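Local coordinates for protein oxidoreductase, iron/ascorbate family (Shewanella oneidensis, PDB 3ON7) that probably is an iron(II)-dependent 2-oxoglutarate oxygenase, thought to turn 2-oxoglutarate into ethene and to oxidise L-arginine with release of guanidine, at residues I7-A12 with L121-T126; A108-A113 with H148-R153. One frame throughout, in Å; residues are numbered along the deposited sequence.

Contact 1: I7-A12 with L121-T126; sequences IDYRAA and LEWIET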
ATOM      1  N   ILE B   7      25.943  10.718 -29.930  1.00 25.58           N
ATOM      2  CA  ILE B   7      27.147  11.435 -29.504  1.00 24.77           C
ATOM      3  C   ILE B   7      28.183  10.448 -29.001  1.00 23.59           C
ATOM      4  O   ILE B   7      27.908   9.677 -28.101  1.00 22.02           O
ATOM      5  CB  ILE B   7      26.844  12.444 -28.397  1.00 22.92           C
ATOM      6  CG1 ILE B   7      25.880  13.519 -28.918  1.00 24.71           C
ATOM      7  CG2 ILE B   7      28.134  13.089 -27.924  1.00 22.51           C
ATOM      8  CD1 ILE B   7      25.147  14.271 -27.829  1.00 20.02           C
ATOM      9  N   ASP B   8      29.371  10.472 -29.591  1.00 25.04           N
ATOM     10  CA  ASP B   8      30.479   9.615 -29.153  1.00 25.61           C
ATOM     11  C   ASP B   8      31.044  10.106 -27.826  1.00 25.02           C
ATOM     12  O   ASP B   8      31.549  11.215 -27.730  1.00 26.88           O
ATOM     13  CB  ASP B   8      31.576   9.608 -30.213  1.00 27.17           C
ATOM     14  CG  ASP B   8      32.583   8.511 -30.011  1.00 26.90           C
ATOM     15  OD1 ASP B   8      33.139   8.394 -28.908  1.00 31.11           O
ATOM     16  OD2 ASP B   8      32.853   7.791 -30.984  1.00 29.61           O
ATOM     17  N   TYR B   9      30.951   9.257 -26.811  1.00 25.91           N
ATOM     18  CA  TYR B   9      31.382   9.565 -25.449  1.00 25.73           C
ATOM     19  C   TYR B   9      32.820  10.018 -25.445  1.00 28.13           C
ATOM     20  O   TYR B   9      33.200  10.859 -24.644  1.00 29.18           O
ATOM     21  CB  TYR B   9      31.240   8.310 -24.588  1.00 24.03           C
ATOM     22  CG  TYR B   9      31.760   8.418 -23.172  1.00 27.58           C
ATOM     23  CD1 TYR B   9      30.964   8.957 -22.155  1.00 26.49           C
ATOM     24  CD2 TYR B   9      33.034   7.951 -22.830  1.00 27.44           C
ATOM     25  CE1 TYR B   9      31.428   9.031 -20.854  1.00 24.76           C
ATOM     26  CE2 TYR B   9      33.510   8.048 -21.523  1.00 29.25           C
ATOM     27  CZ  TYR B   9      32.687   8.581 -20.543  1.00 26.05           C
ATOM     28  OH  TYR B   9      33.126   8.686 -19.250  1.00 27.04           O
ATOM     29  N   ARG B  10      33.618   9.453 -26.345  1.00 29.96           N
ATOM     30  CA  ARG B  10      35.053   9.710 -26.358  1.00 32.24           C
ATOM     31  C   ARG B  10      35.414  11.107 -26.841  1.00 32.33           C
ATOM     32  O   ARG B  10      36.474  11.610 -26.472  1.00 33.72           O
ATOM     33  CB  ARG B  10      35.788   8.663 -27.204  1.00 32.00           C
ATOM     34  CG  ARG B  10      35.649   7.233 -26.682  1.00 32.30           C
ATOM     35  CD  ARG B  10      36.094   6.217 -27.708  1.00 35.90           C
ATOM     36  NE  ARG B  10      35.350   6.351 -28.958  1.00 37.84           N
ATOM     37  CZ  ARG B  10      35.544   5.606 -30.040  1.00 37.94           C
ATOM     38  NH1 ARG B  10      36.463   4.653 -30.045  1.00 36.07           N
ATOM     39  NH2 ARG B  10      34.807   5.814 -31.124  1.00 37.40           N
ATOM     40  N   ALA B  11      34.553  11.736 -27.647  1.00 31.89           N
ATOM     41  CA  ALA B  11      34.853  13.074 -28.174  1.00 33.16           C
ATOM     42  C   ALA B  11      35.009  14.119 -27.056  1.00 33.78           C
ATOM     43  O   ALA B  11      34.376  14.020 -25.997  1.00 32.73           O
ATOM     44  CB  ALA B  11      33.794  13.497 -29.140  1.00 32.75           C
ATOM     45  N   ALA B  12      35.872  15.106 -27.289  1.00 36.74           N
ATOM     46  CA  ALA B  12      36.180  16.141 -26.279  1.00 37.70           C
ATOM     47  C   ALA B  12      34.975  17.014 -25.947  1.00 38.65           C
ATOM     48  O   ALA B  12      34.769  17.397 -24.780  1.00 40.19           O
ATOM     49  CB  ALA B  12      37.314  17.012 -26.760  1.00 40.24           C
ATOM     50  N   LEU B 121      25.097  13.088 -14.593  1.00 22.31           N
ATOM     51  CA  LEU B 121      24.451  14.129 -13.792  1.00 23.10           C
ATOM     52  C   LEU B 121      25.430  15.275 -13.477  1.00 24.18           C
ATOM     53  O   LEU B 121      25.023  16.424 -13.460  1.00 23.20           O
ATOM     54  CB  LEU B 121      23.865  13.561 -12.510  1.00 20.37           C
ATOM     55  CG  LEU B 121      22.650  12.669 -12.713  1.00 23.18           C
ATOM     56  CD1 LEU B 121      22.524  11.710 -11.542  1.00 17.20           C
ATOM     57  CD2 LEU B 121      21.347  13.495 -12.902  1.00 19.43           C
ATOM     58  N   GLU B 122      26.705  14.964 -13.223  1.00 24.71           N
ATOM     59  CA  GLU B 122      27.719  16.008 -13.073  1.00 27.06           C
ATOM     60  C   GLU B 122      27.750  16.871 -14.331  1.00 27.25           C
ATOM     61  O   GLU B 122      27.797  18.108 -14.246  1.00 28.47           O
ATOM     62  CB  GLU B 122      29.123  15.429 -12.853  1.00 29.06           C
ATOM     63  CG  GLU B 122      29.419  14.948 -11.456  1.00 36.66           C
ATOM     64  CD  GLU B 122      30.784  14.258 -11.340  1.00 44.82           C
ATOM     65  OE1 GLU B 122      31.556  14.244 -12.327  1.00 50.34           O
ATOM     66  OE2 GLU B 122      31.077  13.729 -10.250  1.00 47.99           O
ATOM     67  N   TRP B 123      27.741  16.215 -15.494  1.00 24.93           N
ATOM     68  CA  TRP B 123      27.715  16.922 -16.776  1.00 26.31           C
ATOM     69  C   TRP B 123      26.513  17.845 -16.870  1.00 25.31           C
ATOM     70  O   TRP B 123      26.636  18.995 -17.279  1.00 27.30           O
ATOM     71  CB  TRP B 123      27.684  15.949 -17.954  1.00 25.54           C
ATOM     72  CG  TRP B 123      28.969  15.231 -18.238  1.00 24.01           C
ATOM     73  CD1 TRP B 123      30.137  15.286 -17.530  1.00 28.15           C
ATOM     74  CD2 TRP B 123      29.180  14.303 -19.288  1.00 21.80           C
ATOM     75  NE1 TRP B 123      31.079  14.461 -18.103  1.00 27.56           N
ATOM     76  CE2 TRP B 123      30.509  13.836 -19.177  1.00 25.14           C
ATOM     77  CE3 TRP B 123      28.375  13.830 -20.331  1.00 21.88           C
ATOM     78  CZ2 TRP B 123      31.055  12.915 -20.075  1.00 29.28           C
ATOM     79  CZ3 TRP B 123      28.912  12.905 -21.221  1.00 27.94           C
ATOM     80  CH2 TRP B 123      30.243  12.463 -21.092  1.00 26.86           C
ATOM     81  N   ILE B 124      25.354  17.341 -16.472  1.00 24.89           N
ATOM     82  CA  ILE B 124      24.119  18.121 -16.531  1.00 23.49           C
ATOM     83  C   ILE B 124      24.224  19.359 -15.651  1.00 25.20           C
ATOM     84  O   ILE B 124      23.821  20.454 -16.058  1.00 24.42           O
ATOM     85  CB  ILE B 124      22.899  17.265 -16.149  1.00 22.82           C
ATOM     86  CG1 ILE B 124      22.612  16.227 -17.253  1.00 19.78           C
ATOM     87  CG2 ILE B 124      21.678  18.140 -15.913  1.00 23.02           C
ATOM     88  CD1 ILE B 124      21.702  15.086 -16.791  1.00 20.16           C
ATOM     89  N   GLU B 125      24.792  19.199 -14.460  1.00 27.29           N
ATOM     90  CA  GLU B 125      24.951  20.325 -13.541  1.00 28.09           C
ATOM     91  C   GLU B 125      25.955  21.325 -14.100  1.00 29.48           C
ATOM     92  O   GLU B 125      25.659  22.515 -14.180  1.00 31.48           O
ATOM     93  CB  GLU B 125      25.372  19.847 -12.156  1.00 28.53           C
ATOM     94  CG  GLU B 125      25.231  20.938 -11.069  1.00 33.91           C
ATOM     95  CD  GLU B 125      25.290  20.401  -9.645  1.00 35.49           C
ATOM     96  OE1 GLU B 125      25.131  19.180  -9.452  1.00 36.09           O
ATOM     97  OE2 GLU B 125      25.487  21.218  -8.715  1.00 42.83           O
ATOM     98  N   THR B 126      27.124  20.834 -14.519  1.00 29.47           N
ATOM     99  CA  THR B 126      28.199  21.684 -15.028  1.00 29.89           C
ATOM    100  C   THR B 126      27.700  22.615 -16.138  1.00 30.68           C
ATOM    101  O   THR B 126      27.957  23.811 -16.088  1.00 32.41           O
ATOM    102  CB  THR B 126      29.401  20.839 -15.558  1.00 32.62           C
ATOM    103  OG1 THR B 126      30.126  20.255 -14.454  1.00 30.82           O
ATOM    104  CG2 THR B 126      30.357  21.700 -16.450  1.00 27.39           C
TER
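Y9 and W123 are the two residues that meet here, joining the turn after edge strand 6-8 to the C-terminal end of helix 103-126 at the surface of the double-stranded beta-helix fold expected of this oxygenase family. The W123 side chain makes the approach: its CB points at the turn, CG stands anti to the carbonyl carbon (chi1 -73°), and the indole reaches out with its six-membered ring foremost. CZ2 comes within 4.0 Å of Y9 CE1, and CH2, the leading corner, sits 3.6 Å from Y9 CE1 and 3.7 Å from Y9 CD1. The tyrosine ring and the six-membered ring of W123 are tilted by only 25°, but a large lateral offset puts their centroids 5.7 Å apart; this is a glancing apolar touch and not a full stack. Beyond it, Y9 OH is hydrogen-bonded to E119, one turn earlier on the same helix, which ties down the far end of the tyrosine, while A15 of helix 14-25 packs on W123. The type I turn from D8 to A11 that presents Y9 is braced on its own side: R10 grips D8 side-on, NH2 to OD2 at 2.8 Å and NE to OD1, and the anti lone pair of D8 OD1 also takes the backbone N of R10 at 2.8 Å, closing an Asx turn.

Contact 2: A108-A113 with H148-R153; sequences AYYEKA and HKTLLR
Y110 and L152 lie alongside each other, pointing opposite ways, the tyrosine running from helix 103-126 toward the start of strand 151-157 while the leucine reaches back toward the helix. Because CG of Y110 is anti to the backbone N (chi1 -179°), the ring leaves the helix flank and carries its hydroxyl across to T150. L152 CB lies near the plane of this ring, at its edge, 4.2 Å from Y110 CD2. Farther along, T150 CG2 approaches obliquely, 3.8 Å from Y110 CE2 and 3.4 Å from Y110 OH. That hydroxyl also has a polar partner: a water 2.6 Å from Y110 OH is hydrogen-bonded to it and also to the carbonyl oxygen of T150, to which it probably donates, linking the helix to the residue just before strand 151-157, where no direct hydrogen bond joins the two segments. The threonine hydroxyl is engaged apart from this, as OG1 bonds to the backbone N of H253. An alanine in place of Y110 would probably leave the water without its helix-side mate and open a gap beside T150 CG2 and L152 CB.

Y109 crosses L152 at about a right angle. Its ring offers an edge to L152, whose CD2 lies in the ring plane 3.9 Å from Y109 CD2, and A113 CB sits 3.8 Å above one face, offset toward the rim. V40 and I43 of helix 37-51 also pack on Y109, and L250 of strand 245-252 lies beside L152. Two tyrosines of a long helix thus pack on the start of an interior strand of the major sheet and the residue before it, a helix-on-sheet layer consistent with the double-stranded beta-helix core of 2-oxoglutarate-dependent oxygenases.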
ATOM      1  N   ALA B 108      27.294  -5.856 -10.568  1.00 22.98           N
ATOM      2  CA  ALA B 108      28.430  -5.182 -11.196  1.00 23.01           C
ATOM      3  C   ALA B 108      27.905  -4.206 -12.247  1.00 22.20           C
ATOM      4  O   ALA B 108      28.373  -3.085 -12.337  1.00 23.38           O
ATOM      5  CB  ALA B 108      29.404  -6.186 -11.815  1.00 22.90           C
ATOM      6  N   TYR B 109      26.900  -4.613 -13.012  1.00 22.06           N
ATOM      7  CA  TYR B 109      26.308  -3.706 -13.992  1.00 21.74           C
ATOM      8  C   TYR B 109      25.622  -2.506 -13.320  1.00 21.94           C
ATOM      9  O   TYR B 109      25.839  -1.364 -13.720  1.00 23.33           O
ATOM     10  CB  TYR B 109      25.332  -4.416 -14.939  1.00 19.03           C
ATOM     11  CG  TYR B 109      24.651  -3.419 -15.848  1.00 22.62           C
ATOM     12  CD1 TYR B 109      25.280  -2.964 -16.988  1.00 20.48           C
ATOM     13  CD2 TYR B 109      23.392  -2.890 -15.537  1.00 24.19           C
ATOM     14  CE1 TYR B 109      24.689  -2.037 -17.811  1.00 23.61           C
ATOM     15  CE2 TYR B 109      22.793  -1.949 -16.353  1.00 20.68           C
ATOM     16  CZ  TYR B 109      23.452  -1.527 -17.488  1.00 23.13           C
ATOM     17  OH  TYR B 109      22.889  -0.586 -18.311  1.00 24.70           O
ATOM     18  N   TYR B 110      24.794  -2.776 -12.319  1.00 20.05           N
ATOM     19  CA  TYR B 110      24.118  -1.735 -11.522  1.00 20.85           C
ATOM     20  C   TYR B 110      25.110  -0.702 -10.990  1.00 23.01           C
ATOM     21  O   TYR B 110      24.847   0.509 -11.033  1.00 24.32           O
ATOM     22  CB  TYR B 110      23.389  -2.384 -10.341  1.00 20.81           C
ATOM     23  CG  TYR B 110      22.615  -1.440  -9.423  1.00 20.57           C
ATOM     24  CD1 TYR B 110      23.236  -0.783  -8.359  1.00 20.07           C
ATOM     25  CD2 TYR B 110      21.237  -1.264  -9.583  1.00 23.03           C
ATOM     26  CE1 TYR B 110      22.501   0.079  -7.513  1.00 21.21           C
ATOM     27  CE2 TYR B 110      20.503  -0.421  -8.751  1.00 21.75           C
ATOM     28  CZ  TYR B 110      21.132   0.242  -7.718  1.00 22.80           C
ATOM     29  OH  TYR B 110      20.375   1.066  -6.900  1.00 27.92           O
ATOM     30  N   GLU B 111      26.245  -1.188 -10.487  1.00 22.41           N
ATOM     31  CA  GLU B 111      27.268  -0.324  -9.907  1.00 24.69           C
ATOM     32  C   GLU B 111      27.859   0.533 -11.024  1.00 24.35           C
ATOM     33  O   GLU B 111      27.981   1.752 -10.876  1.00 24.27           O
ATOM     34  CB  GLU B 111      28.353  -1.181  -9.205  1.00 25.27           C
ATOM     35  CG  GLU B 111      29.548  -0.406  -8.636  1.00 34.14           C
ATOM     36  CD  GLU B 111      30.622  -1.313  -8.014  1.00 44.44           C
ATOM     37  N   LYS B 112      28.187  -0.111 -12.147  1.00 23.30           N
ATOM     38  CA  LYS B 112      28.842   0.573 -13.260  1.00 24.76           C
ATOM     39  C   LYS B 112      27.920   1.575 -13.949  1.00 23.78           C
ATOM     40  O   LYS B 112      28.380   2.597 -14.440  1.00 24.21           O
ATOM     41  CB  LYS B 112      29.367  -0.448 -14.277  1.00 25.28           C
ATOM     42  CG  LYS B 112      30.608  -1.225 -13.788  1.00 28.93           C
ATOM     43  CD  LYS B 112      31.073  -2.286 -14.797  1.00 35.56           C
ATOM     44  CE  LYS B 112      32.556  -2.656 -14.628  1.00 36.04           C
ATOM     45  NZ  LYS B 112      32.797  -3.835 -13.741  1.00 37.25           N
ATOM     46  N   ALA B 113      26.622   1.273 -13.988  1.00 21.77           N
ATOM     47  CA  ALA B 113      25.665   2.142 -14.626  1.00 20.47           C
ATOM     48  C   ALA B 113      25.320   3.321 -13.731  1.00 20.51           C
ATOM     49  O   ALA B 113      25.071   4.426 -14.225  1.00 21.14           O
ATOM     50  CB  ALA B 113      24.410   1.363 -15.019  1.00 21.72           C
ATOM     51  N   HIS B 148      17.757   4.113  -2.346  1.00 19.00           N
ATOM     52  CA  HIS B 148      16.976   2.920  -2.047  1.00 18.18           C
ATOM     53  C   HIS B 148      15.981   2.594  -3.162  1.00 18.38           C
ATOM     54  O   HIS B 148      15.706   1.414  -3.457  1.00 16.17           O
ATOM     55  CB  HIS B 148      16.231   3.182  -0.740  1.00 18.79           C
ATOM     56  CG  HIS B 148      15.414   2.035  -0.258  1.00 21.63           C
ATOM     57  ND1 HIS B 148      14.051   2.127  -0.100  1.00 23.94           N
ATOM     58  CD2 HIS B 148      15.759   0.783   0.131  1.00 21.93           C
ATOM     59  CE1 HIS B 148      13.584   0.975   0.351  1.00 25.15           C
ATOM     60  NE2 HIS B 148      14.597   0.143   0.500  1.00 20.95           N
ATOM     61  N   LYS B 149      15.445   3.642  -3.786  1.00 18.52           N
ATOM     62  CA  LYS B 149      14.406   3.470  -4.788  1.00 18.70           C
ATOM     63  C   LYS B 149      14.929   3.179  -6.190  1.00 17.15           C
ATOM     64  O   LYS B 149      14.163   2.766  -7.066  1.00 19.08           O
ATOM     65  CB  LYS B 149      13.483   4.691  -4.816  1.00 20.12           C
ATOM     66  CG  LYS B 149      12.487   4.749  -3.656  1.00 27.49           C
ATOM     67  CD  LYS B 149      11.086   4.281  -4.068  1.00 33.75           C
ATOM     68  CE  LYS B 149      10.391   5.304  -4.981  1.00 35.35           C
ATOM     69  NZ  LYS B 149       8.989   4.892  -5.318  1.00 34.80           N
ATOM     70  N   THR B 150      16.205   3.393  -6.446  1.00 17.27           N
ATOM     71  CA  THR B 150      16.696   3.205  -7.812  1.00 17.04           C
ATOM     72  C   THR B 150      16.444   1.752  -8.195  1.00 16.69           C
ATOM     73  O   THR B 150      16.746   0.849  -7.407  1.00 14.89           O
ATOM     74  CB  THR B 150      18.174   3.607  -7.981  1.00 18.04           C
ATOM     75  OG1 THR B 150      18.240   5.030  -8.065  1.00 19.84           O
ATOM     76  CG2 THR B 150      18.805   2.990  -9.276  1.00 12.04           C
ATOM     77  N   LEU B 151      15.857   1.569  -9.376  1.00 15.65           N
ATOM     78  CA  LEU B 151      15.358   0.273  -9.846  1.00 17.37           C
ATOM     79  C   LEU B 151      15.976  -0.142 -11.174  1.00 16.08           C
ATOM     80  O   LEU B 151      15.958   0.621 -12.120  1.00 17.25           O
ATOM     81  CB  LEU B 151      13.828   0.351 -10.016  1.00 17.23           C
ATOM     82  CG  LEU B 151      13.115  -0.685 -10.876  1.00 15.11           C
ATOM     83  CD1 LEU B 151      13.220  -2.034 -10.214  1.00 15.87           C
ATOM     84  CD2 LEU B 151      11.642  -0.278 -11.079  1.00 13.05           C
ATOM     85  N   LEU B 152      16.513  -1.351 -11.235  1.00 16.96           N
ATOM     86  CA  LEU B 152      16.957  -1.962 -12.494  1.00 17.96           C
ATOM     87  C   LEU B 152      15.899  -3.008 -12.851  1.00 18.27           C
ATOM     88  O   LEU B 152      15.702  -3.964 -12.130  1.00 19.82           O
ATOM     89  CB  LEU B 152      18.356  -2.567 -12.330  1.00 18.12           C
ATOM     90  CG  LEU B 152      18.970  -3.345 -13.488  1.00 22.16           C
ATOM     91  CD1 LEU B 152      18.880  -2.586 -14.787  1.00 14.28           C
ATOM     92  CD2 LEU B 152      20.418  -3.707 -13.157  1.00 19.73           C
ATOM     93  N   ARG B 153      15.175  -2.744 -13.926  1.00 19.49           N
ATOM     94  CA  ARG B 153      14.011  -3.479 -14.366  1.00 19.52           C
ATOM     95  C   ARG B 153      14.498  -4.268 -15.582  1.00 22.04           C
ATOM     96  O   ARG B 153      15.004  -3.690 -16.540  1.00 22.45           O
ATOM     97  CB  ARG B 153      12.943  -2.436 -14.727  1.00 21.35           C
ATOM     98  CG  ARG B 153      11.586  -2.918 -15.151  1.00 28.80           C
ATOM     99  CD  ARG B 153      10.503  -1.784 -15.138  1.00 25.45           C
ATOM    100  NE  ARG B 153       9.188  -2.382 -14.899  1.00 26.64           N
ATOM    101  CZ  ARG B 153       8.140  -2.376 -15.726  1.00 30.54           C
ATOM    102  NH1 ARG B 153       8.138  -1.737 -16.892  1.00 31.05           N
ATOM    103  NH2 ARG B 153       7.043  -3.008 -15.351  1.00 37.73           N
TER
HETATM  104  O   HOH W   1      18.246   0.655  -5.389  1.00 20.29           O

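From the N terminus the chain leaves edge strand 6-8, and contact 1 closes a long loop when the C-terminal end of helix 103-126 comes back to the turn at 7-12. Contact 2 starts inside that loop, at 108-113 on the same helix, but ends beyond it at 148-153, closing a shorter loop; the segments therefore alternate and the two loops cross. Their centres lie 20 Å apart and their nearest atoms about 8 Å, without touching. Helix 103-126 is common to both: contact 2 seats its earlier part on the start of interior strand 151-157, in the buried core, whereas contact 1 fastens its last turns at the surface, beside outermost strand 6-8 of the same sheet.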